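PDB 3O1I: periplasmic protein TorT from Vibrio parahaemolyticus, which probably binds a small ligand in the periplasm and passes the signal to a partner sensor protein. Local coordinates for residues D[218-232]-D[239-251]. Numbering follows the deposited sequence.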
ATOM      1  N   THR D 218      16.981  25.682  17.253  1.00 78.72           N
ATOM      2  CA  THR D 218      17.330  26.276  15.975  1.00 78.75           C
ATOM      3  C   THR D 218      18.643  27.023  16.078  1.00 79.66           C
ATOM      4  O   THR D 218      19.506  26.892  15.216  1.00 79.80           O
ATOM      5  CB  THR D 218      16.240  27.266  15.527  1.00 78.54           C
ATOM      6  OG1 THR D 218      15.082  26.541  15.095  1.00 78.59           O
ATOM      7  CG2 THR D 218      16.744  28.148  14.404  1.00 78.25           C
ATOM      8  N   HIS D 219      18.786  27.805  17.144  1.00 81.02           N
ATOM      9  CA  HIS D 219      19.990  28.601  17.372  1.00 82.00           C
ATOM     10  C   HIS D 219      20.952  27.973  18.386  1.00 80.96           C
ATOM     11  O   HIS D 219      21.755  28.670  18.996  1.00 80.47           O
ATOM     12  CB  HIS D 219      19.590  30.011  17.831  1.00 84.28           C
ATOM     13  CG  HIS D 219      18.717  30.738  16.852  1.00 87.67           C
ATOM     14  ND1 HIS D 219      19.160  31.123  15.602  1.00 88.70           N
ATOM     15  CD2 HIS D 219      17.413  31.100  16.916  1.00 88.54           C
ATOM     16  CE1 HIS D 219      18.166  31.689  14.940  1.00 89.61           C
ATOM     17  NE2 HIS D 219      17.095  31.686  15.713  1.00 89.37           N
ATOM     18  N   ASP D 220      20.882  26.656  18.552  1.00 80.30           N
ATOM     19  CA  ASP D 220      21.751  25.964  19.502  1.00 79.22           C
ATOM     20  C   ASP D 220      22.669  24.947  18.825  1.00 77.30           C
ATOM     21  O   ASP D 220      23.699  24.558  19.381  1.00 76.91           O
ATOM     22  CB  ASP D 220      20.908  25.269  20.578  1.00 81.13           C
ATOM     23  CG  ASP D 220      20.268  26.252  21.550  1.00 82.70           C
ATOM     24  OD1 ASP D 220      19.477  27.124  21.121  1.00 81.65           O
ATOM     25  OD2 ASP D 220      20.562  26.146  22.759  1.00 84.75           O
ATOM     26  N   ILE D 221      22.287  24.514  17.628  1.00 74.85           N
ATOM     27  CA  ILE D 221      23.081  23.563  16.861  1.00 71.73           C
ATOM     28  C   ILE D 221      23.264  24.114  15.446  1.00 70.66           C
ATOM     29  O   ILE D 221      22.291  24.459  14.779  1.00 69.93           O
ATOM     30  CB  ILE D 221      22.391  22.184  16.803  1.00 71.00           C
ATOM     31  CG1 ILE D 221      22.359  21.573  18.202  1.00 69.87           C
ATOM     32  CG2 ILE D 221      23.130  21.258  15.857  1.00 70.07           C
ATOM     33  CD1 ILE D 221      21.661  20.249  18.265  1.00 69.31           C
ATOM     34  N   GLY D 222      24.515  24.217  15.006  1.00 69.09           N
ATOM     35  CA  GLY D 222      24.798  24.735  13.677  1.00 66.76           C
ATOM     36  C   GLY D 222      24.843  23.643  12.627  1.00 65.42           C
ATOM     37  O   GLY D 222      25.507  22.623  12.822  1.00 65.02           O
ATOM     38  N   LEU D 223      24.147  23.867  11.509  1.00 63.73           N
ATOM     39  CA  LEU D 223      24.072  22.897  10.413  1.00 60.14           C
ATOM     40  C   LEU D 223      25.058  23.145   9.265  1.00 59.77           C
ATOM     41  O   LEU D 223      25.093  24.225   8.672  1.00 59.29           O
ATOM     42  CB  LEU D 223      22.646  22.860   9.867  1.00 56.80           C
ATOM     43  CG  LEU D 223      21.580  22.729  10.959  1.00 54.58           C
ATOM     44  CD1 LEU D 223      20.198  22.637  10.323  1.00 52.55           C
ATOM     45  CD2 LEU D 223      21.885  21.508  11.831  1.00 53.90           C
ATOM     46  N   VAL D 224      25.848  22.121   8.955  1.00 59.76           N
ATOM     47  CA  VAL D 224      26.842  22.178   7.894  1.00 58.67           C
ATOM     48  C   VAL D 224      26.641  20.998   6.944  1.00 58.79           C
ATOM     49  O   VAL D 224      26.833  19.844   7.335  1.00 59.65           O
ATOM     50  CB  VAL D 224      28.269  22.126   8.493  1.00 58.29           C
ATOM     51  CG1 VAL D 224      29.310  21.964   7.398  1.00 57.87           C
ATOM     52  CG2 VAL D 224      28.536  23.392   9.283  1.00 57.00           C
ATOM     53  N   SER D 225      26.260  21.304   5.703  1.00 57.79           N
ATOM     54  CA  SER D 225      26.018  20.306   4.654  1.00 58.22           C
ATOM     55  C   SER D 225      27.314  19.804   4.016  1.00 57.31           C
ATOM     56  O   SER D 225      28.327  20.498   4.050  1.00 58.32           O
ATOM     57  CB  SER D 225      25.148  20.933   3.560  1.00 58.90           C
ATOM     58  OG  SER D 225      24.038  20.116   3.230  1.00 60.09           O
ATOM     59  N   VAL D 226      27.285  18.610   3.427  1.00 55.59           N
ATOM     60  CA  VAL D 226      28.471  18.076   2.764  1.00 54.29           C
ATOM     61  C   VAL D 226      28.296  18.231   1.250  1.00 53.94           C
ATOM     62  O   VAL D 226      29.183  17.875   0.465  1.00 52.66           O
ATOM     63  CB  VAL D 226      28.707  16.608   3.125  1.00 56.18           C
ATOM     64  CG1 VAL D 226      30.017  16.111   2.531  1.00 58.22           C
ATOM     65  CG2 VAL D 226      28.761  16.466   4.628  1.00 60.36           C
ATOM     66  N   TYR D 227      27.140  18.770   0.855  1.00 52.99           N
ATOM     67  CA  TYR D 227      26.818  19.054  -0.551  1.00 52.28           C
ATOM     68  C   TYR D 227      25.552  19.901  -0.591  1.00 52.28           C
ATOM     69  O   TYR D 227      24.944  20.137   0.449  1.00 52.63           O
ATOM     70  CB  TYR D 227      26.679  17.765  -1.393  1.00 51.54           C
ATOM     71  CG  TYR D 227      25.496  16.861  -1.096  1.00 50.48           C
ATOM     72  CD1 TYR D 227      24.273  17.048  -1.747  1.00 50.06           C
ATOM     73  CD2 TYR D 227      25.607  15.801  -0.184  1.00 48.85           C
ATOM     74  CE1 TYR D 227      23.190  16.204  -1.500  1.00 50.35           C
ATOM     75  CE2 TYR D 227      24.529  14.952   0.072  1.00 48.36           C
ATOM     76  CZ  TYR D 227      23.320  15.163  -0.585  1.00 50.57           C
ATOM     77  OH  TYR D 227      22.208  14.389  -0.288  1.00 51.09           O
ATOM     78  N   LEU D 228      25.151  20.370  -1.766  1.00 52.37           N
ATOM     79  CA  LEU D 228      23.981  21.238  -1.851  1.00 52.74           C
ATOM     80  C   LEU D 228      22.747  20.615  -2.470  1.00 53.20           C
ATOM     81  O   LEU D 228      22.839  19.667  -3.248  1.00 55.13           O
ATOM     82  CB  LEU D 228      24.330  22.508  -2.642  1.00 53.88           C
ATOM     83  CG  LEU D 228      23.179  23.507  -2.800  1.00 54.63           C
ATOM     84  CD1 LEU D 228      22.998  24.288  -1.510  1.00 54.87           C
ATOM     85  CD2 LEU D 228      23.460  24.441  -3.936  1.00 53.84           C
ATOM     86  N   SER D 229      21.591  21.177  -2.127  1.00 52.01           N
ATOM     87  CA  SER D 229      20.301  20.722  -2.634  1.00 51.37           C
ATOM     88  C   SER D 229      19.325  21.877  -2.497  1.00 50.66           C
ATOM     89  O   SER D 229      19.567  22.799  -1.737  1.00 51.60           O
ATOM     90  CB  SER D 229      19.804  19.510  -1.833  1.00 52.21           C
ATOM     91  OG  SER D 229      19.584  19.810  -0.463  1.00 53.80           O
ATOM     92  N   HIS D 230      18.224  21.843  -3.229  1.00 51.15           N
ATOM     93  CA  HIS D 230      17.262  22.933  -3.156  1.00 52.99           C
ATOM     94  C   HIS D 230      16.793  23.209  -1.737  1.00 54.26           C
ATOM     95  O   HIS D 230      16.274  24.284  -1.444  1.00 56.28           O
ATOM     96  CB  HIS D 230      16.043  22.640  -4.031  1.00 53.81           C
ATOM     97  CG  HIS D 230      16.365  22.470  -5.482  1.00 56.13           C
ATOM     98  ND1 HIS D 230      15.737  23.197  -6.474  1.00 56.57           N
ATOM     99  CD2 HIS D 230      17.231  21.643  -6.115  1.00 56.06           C
ATOM    100  CE1 HIS D 230      16.203  22.825  -7.653  1.00 56.67           C
ATOM    101  NE2 HIS D 230      17.109  21.883  -7.464  1.00 57.53           N
ATOM    102  N   GLY D 231      16.969  22.238  -0.851  1.00 54.69           N
ATOM    103  CA  GLY D 231      16.530  22.427   0.518  1.00 54.23           C
ATOM    104  C   GLY D 231      17.616  23.070   1.339  1.00 53.71           C
ATOM    105  O   GLY D 231      17.363  24.025   2.078  1.00 53.92           O
ATOM    106  N   VAL D 232      18.827  22.534   1.212  1.00 53.97           N
ATOM    107  CA  VAL D 232      19.984  23.069   1.928  1.00 54.47           C
ATOM    108  C   VAL D 232      20.245  24.505   1.462  1.00 55.63           C
ATOM    109  O   VAL D 232      20.763  25.320   2.215  1.00 55.68           O
ATOM    110  CB  VAL D 232      21.238  22.198   1.700  1.00 52.61           C
ATOM    111  CG1 VAL D 232      22.460  22.852   2.321  1.00 51.32           C
ATOM    112  CG2 VAL D 232      21.015  20.823   2.318  1.00 50.85           C
ATOM    113  N   ASN D 239      19.722  31.605   6.910  1.00 65.07           N
ATOM    114  CA  ASN D 239      20.611  31.335   8.046  1.00 66.32           C
ATOM    115  C   ASN D 239      20.277  30.066   8.822  1.00 65.66           C
ATOM    116  O   ASN D 239      20.894  29.780   9.858  1.00 65.97           O
ATOM    117  CB  ASN D 239      20.626  32.530   9.002  1.00 66.93           C
ATOM    118  CG  ASN D 239      21.339  33.725   8.413  1.00 67.73           C
ATOM    119  OD1 ASN D 239      22.567  33.824   8.492  1.00 68.77           O
ATOM    120  ND2 ASN D 239      20.578  34.629   7.793  1.00 64.86           N
ATOM    121  N   LYS D 240      19.309  29.306   8.322  1.00 63.78           N
ATOM    122  CA  LYS D 240      18.938  28.069   8.978  1.00 61.69           C
ATOM    123  C   LYS D 240      20.091  27.092   8.772  1.00 61.68           C
ATOM    124  O   LYS D 240      20.207  26.089   9.474  1.00 62.28           O
ATOM    125  CB  LYS D 240      17.643  27.536   8.381  1.00 60.39           C
ATOM    126  CG  LYS D 240      16.472  28.516   8.489  1.00 58.26           C
ATOM    127  CD  LYS D 240      16.124  28.832   9.939  1.00 55.15           C
ATOM    128  CE  LYS D 240      14.790  29.563  10.031  1.00 54.20           C
ATOM    129  NZ  LYS D 240      14.296  29.663  11.431  1.00 53.12           N
ATOM    130  N   VAL D 241      20.956  27.404   7.808  1.00 61.58           N
ATOM    131  CA  VAL D 241      22.127  26.574   7.519  1.00 62.06           C
ATOM    132  C   VAL D 241      23.360  27.476   7.521  1.00 61.13           C
ATOM    133  O   VAL D 241      23.286  28.627   7.117  1.00 61.58           O
ATOM    134  CB  VAL D 241      22.022  25.871   6.125  1.00 62.24           C
ATOM    135  CG1 VAL D 241      23.196  24.922   5.938  1.00 62.74           C
ATOM    136  CG2 VAL D 241      20.719  25.101   6.008  1.00 59.68           C
ATOM    137  N   LEU D 242      24.495  26.966   7.972  1.00 60.93           N
ATOM    138  CA  LEU D 242      25.692  27.788   7.997  1.00 61.86           C
ATOM    139  C   LEU D 242      26.493  27.706   6.711  1.00 63.90           C
ATOM    140  O   LEU D 242      26.609  28.684   5.971  1.00 64.34           O
ATOM    141  CB  LEU D 242      26.587  27.396   9.173  1.00 60.21           C
ATOM    142  CG  LEU D 242      25.918  27.564  10.536  1.00 60.33           C
ATOM    143  CD1 LEU D 242      26.885  27.212  11.637  1.00 58.63           C
ATOM    144  CD2 LEU D 242      25.431  28.995  10.686  1.00 59.18           C
ATOM    145  N   PHE D 243      27.041  26.529   6.446  1.00 66.14           N
ATOM    146  CA  PHE D 243      27.864  26.314   5.263  1.00 67.55           C
ATOM    147  C   PHE D 243      27.295  25.237   4.333  1.00 67.92           C
ATOM    148  O   PHE D 243      26.252  24.652   4.620  1.00 68.24           O
ATOM    149  CB  PHE D 243      29.274  25.944   5.725  1.00 67.95           C
ATOM    150  CG  PHE D 243      30.221  25.679   4.608  1.00 70.07           C
ATOM    151  CD1 PHE D 243      30.386  26.605   3.589  1.00 70.36           C
ATOM    152  CD2 PHE D 243      30.947  24.495   4.568  1.00 70.91           C
ATOM    153  CE1 PHE D 243      31.240  26.346   2.530  1.00 72.11           C
ATOM    154  CE2 PHE D 243      31.802  24.225   3.514  1.00 71.41           C
ATOM    155  CZ  PHE D 243      31.958  25.154   2.496  1.00 72.28           C
ATOM    156  N   ALA D 244      27.982  25.000   3.216  1.00 68.09           N
ATOM    157  CA  ALA D 244      27.580  24.004   2.226  1.00 67.74           C
ATOM    158  C   ALA D 244      28.390  24.141   0.936  1.00 68.54           C
ATOM    159  O   ALA D 244      28.236  25.113   0.189  1.00 68.56           O
ATOM    160  CB  ALA D 244      26.097  24.131   1.909  1.00 66.63           C
ATOM    161  N   PRO D 245      29.276  23.171   0.661  1.00 67.92           N
ATOM    162  CA  PRO D 245      30.078  23.231  -0.560  1.00 67.57           C
ATOM    163  C   PRO D 245      29.244  22.801  -1.760  1.00 68.44           C
ATOM    164  O   PRO D 245      28.695  21.708  -1.759  1.00 69.54           O
ATOM    165  CB  PRO D 245      31.198  22.238  -0.277  1.00 67.26           C
ATOM    166  CG  PRO D 245      30.509  21.199   0.542  1.00 65.76           C
ATOM    167  CD  PRO D 245      29.731  22.060   1.520  1.00 67.48           C
ATOM    168  N   THR D 246      29.147  23.646  -2.782  1.00 69.32           N
ATOM    169  CA  THR D 246      28.383  23.302  -3.979  1.00 70.09           C
ATOM    170  C   THR D 246      29.311  22.789  -5.074  1.00 70.49           C
ATOM    171  O   THR D 246      30.251  23.488  -5.462  1.00 70.46           O
ATOM    172  CB  THR D 246      27.652  24.517  -4.543  1.00 70.54           C
ATOM    173  OG1 THR D 246      26.993  24.155  -5.761  1.00 71.18           O
ATOM    174  CG2 THR D 246      28.636  25.619  -4.840  1.00 72.28           C
ATOM    175  N   ASP D 247      29.049  21.577  -5.568  1.00 70.74           N
ATOM    176  CA  ASP D 247      29.866  20.993  -6.626  1.00 69.61           C
ATOM    177  C   ASP D 247      29.191  21.201  -7.974  1.00 69.14           C
ATOM    178  O   ASP D 247      29.359  20.416  -8.904  1.00 68.49           O
ATOM    179  CB  ASP D 247      30.144  19.499  -6.352  1.00 69.77           C
ATOM    180  CG  ASP D 247      28.952  18.585  -6.651  1.00 70.65           C
ATOM    181  OD1 ASP D 247      27.796  19.064  -6.717  1.00 72.63           O
ATOM    182  OD2 ASP D 247      29.187  17.365  -6.809  1.00 67.79           O
ATOM    183  N   LYS D 248      28.428  22.289  -8.046  1.00 70.56           N
ATOM    184  CA  LYS D 248      27.720  22.699  -9.252  1.00 72.17           C
ATOM    185  C   LYS D 248      27.264  21.510 -10.067  1.00 72.89           C
ATOM    186  O   LYS D 248      28.030  20.944 -10.848  1.00 72.54           O
ATOM    187  CB  LYS D 248      28.624  23.608 -10.098  1.00 72.52           C
ATOM    188  CG  LYS D 248      28.974  24.927  -9.426  1.00 72.27           C
ATOM    189  CD  LYS D 248      30.134  25.608 -10.109  1.00 73.05           C
ATOM    190  CE  LYS D 248      30.872  26.494  -9.119  1.00 74.44           C
ATOM    191  NZ  LYS D 248      32.318  26.651  -9.439  1.00 71.93           N
ATOM    192  N   MET D 249      26.001  21.144  -9.874  1.00 74.36           N
ATOM    193  CA  MET D 249      25.393  20.009 -10.563  1.00 73.35           C
ATOM    194  C   MET D 249      24.934  20.333 -11.989  1.00 72.32           C
ATOM    195  O   MET D 249      25.340  19.669 -12.950  1.00 70.96           O
ATOM    196  CB  MET D 249      24.206  19.489  -9.743  1.00 73.84           C
ATOM    197  CG  MET D 249      24.534  19.114  -8.302  1.00 73.47           C
ATOM    198  SD  MET D 249      24.146  20.403  -7.112  1.00 73.00           S
ATOM    199  CE  MET D 249      25.429  20.154  -5.915  1.00 71.78           C
ATOM    200  N   VAL D 250      24.069  21.338 -12.117  1.00 71.81           N
ATOM    201  CA  VAL D 250      23.563  21.744 -13.421  1.00 72.00           C
ATOM    202  C   VAL D 250      24.700  21.773 -14.428  1.00 74.09           C
ATOM    203  O   VAL D 250      24.557  21.307 -15.552  1.00 74.80           O
ATOM    204  CB  VAL D 250      22.924  23.137 -13.382  1.00 69.77           C
ATOM    205  CG1 VAL D 250      22.566  23.568 -14.791  1.00 68.76           C
ATOM    206  CG2 VAL D 250      21.681  23.120 -12.505  1.00 67.38           C
ATOM    207  N   GLN D 251      25.838  22.318 -14.020  1.00 76.41           N
ATOM    208  CA  GLN D 251      26.994  22.384 -14.903  1.00 77.74           C
ATOM    209  C   GLN D 251      27.643  21.018 -15.080  1.00 76.60           C
ATOM    210  O   GLN D 251      28.144  20.716 -16.163  1.00 77.46           O
ATOM    211  CB  GLN D 251      28.023  23.368 -14.351  1.00 79.77           C
ATOM    212  CG  GLN D 251      29.332  23.396 -15.113  1.00 81.30           C
ATOM    213  CD  GLN D 251      30.205  24.559 -14.698  1.00 81.95           C
ATOM    214  OE1 GLN D 251      30.772  24.571 -13.603  1.00 81.49           O
ATOM    215  NE2 GLN D 251      30.303  25.558 -15.570  1.00 82.59           N
TER
HETATM  216  O   HOH W   1      14.922  32.315  13.339  1.00 46.31           O
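Val232 sets its CG1 methyl over the CB of Ala244, 3.9 Å away, and the same CB meets Ser225 CB from the strand, so that Ala244 CB touches both strand 222-225 and the helix after it. The torsion of Val232 explains the placement: CG1 lies anti to the backbone N (chi1 174°), and this branch also touches Val241 CG1. Here is a worked example of how a strand, a short helix and a segment coming back roughly parallel can resemble a beta-alpha-beta unit although the last member is joined to the strand by a single clear backbone bond and by side-chain packing. That bond runs from Leu242 N to Leu223 O at 2.9 Å. Around that carbonyl oxygen the packing is apolar, with Val241 CG1 and Leu242 CB drawn up to it, while Leu242 reaches on to lay CD1 against Gly222 CA. The Leu223 side chain, in turn, runs its CD1 methyl up to Lys240 O, 3.6 Å away. Further along, Val224 CG1 comes to the edge of the Phe243 ring, near its plane, 4.1 Å from CD2. Pro245 brings CD against Ser225 O at the turn, and its own carbonyl O receives a CA-H...O contact from Tyr227 CA at 3.5 Å. Ser225 OG donates to Tyr227 O, a bond that braces this turn from within, and Ser229 OG caps the helix by accepting from Val232 N. Leu228 CD2 lies beside Thr246 OG1, which hydrogen-bonds to Ser293 OG. Strand 222-225 pairs on its other side with strand 197-200; Ala202 of helix 202-214 packs on Val232, and Tyr19 of helix 18-32 touches Met249, near helix 249-263.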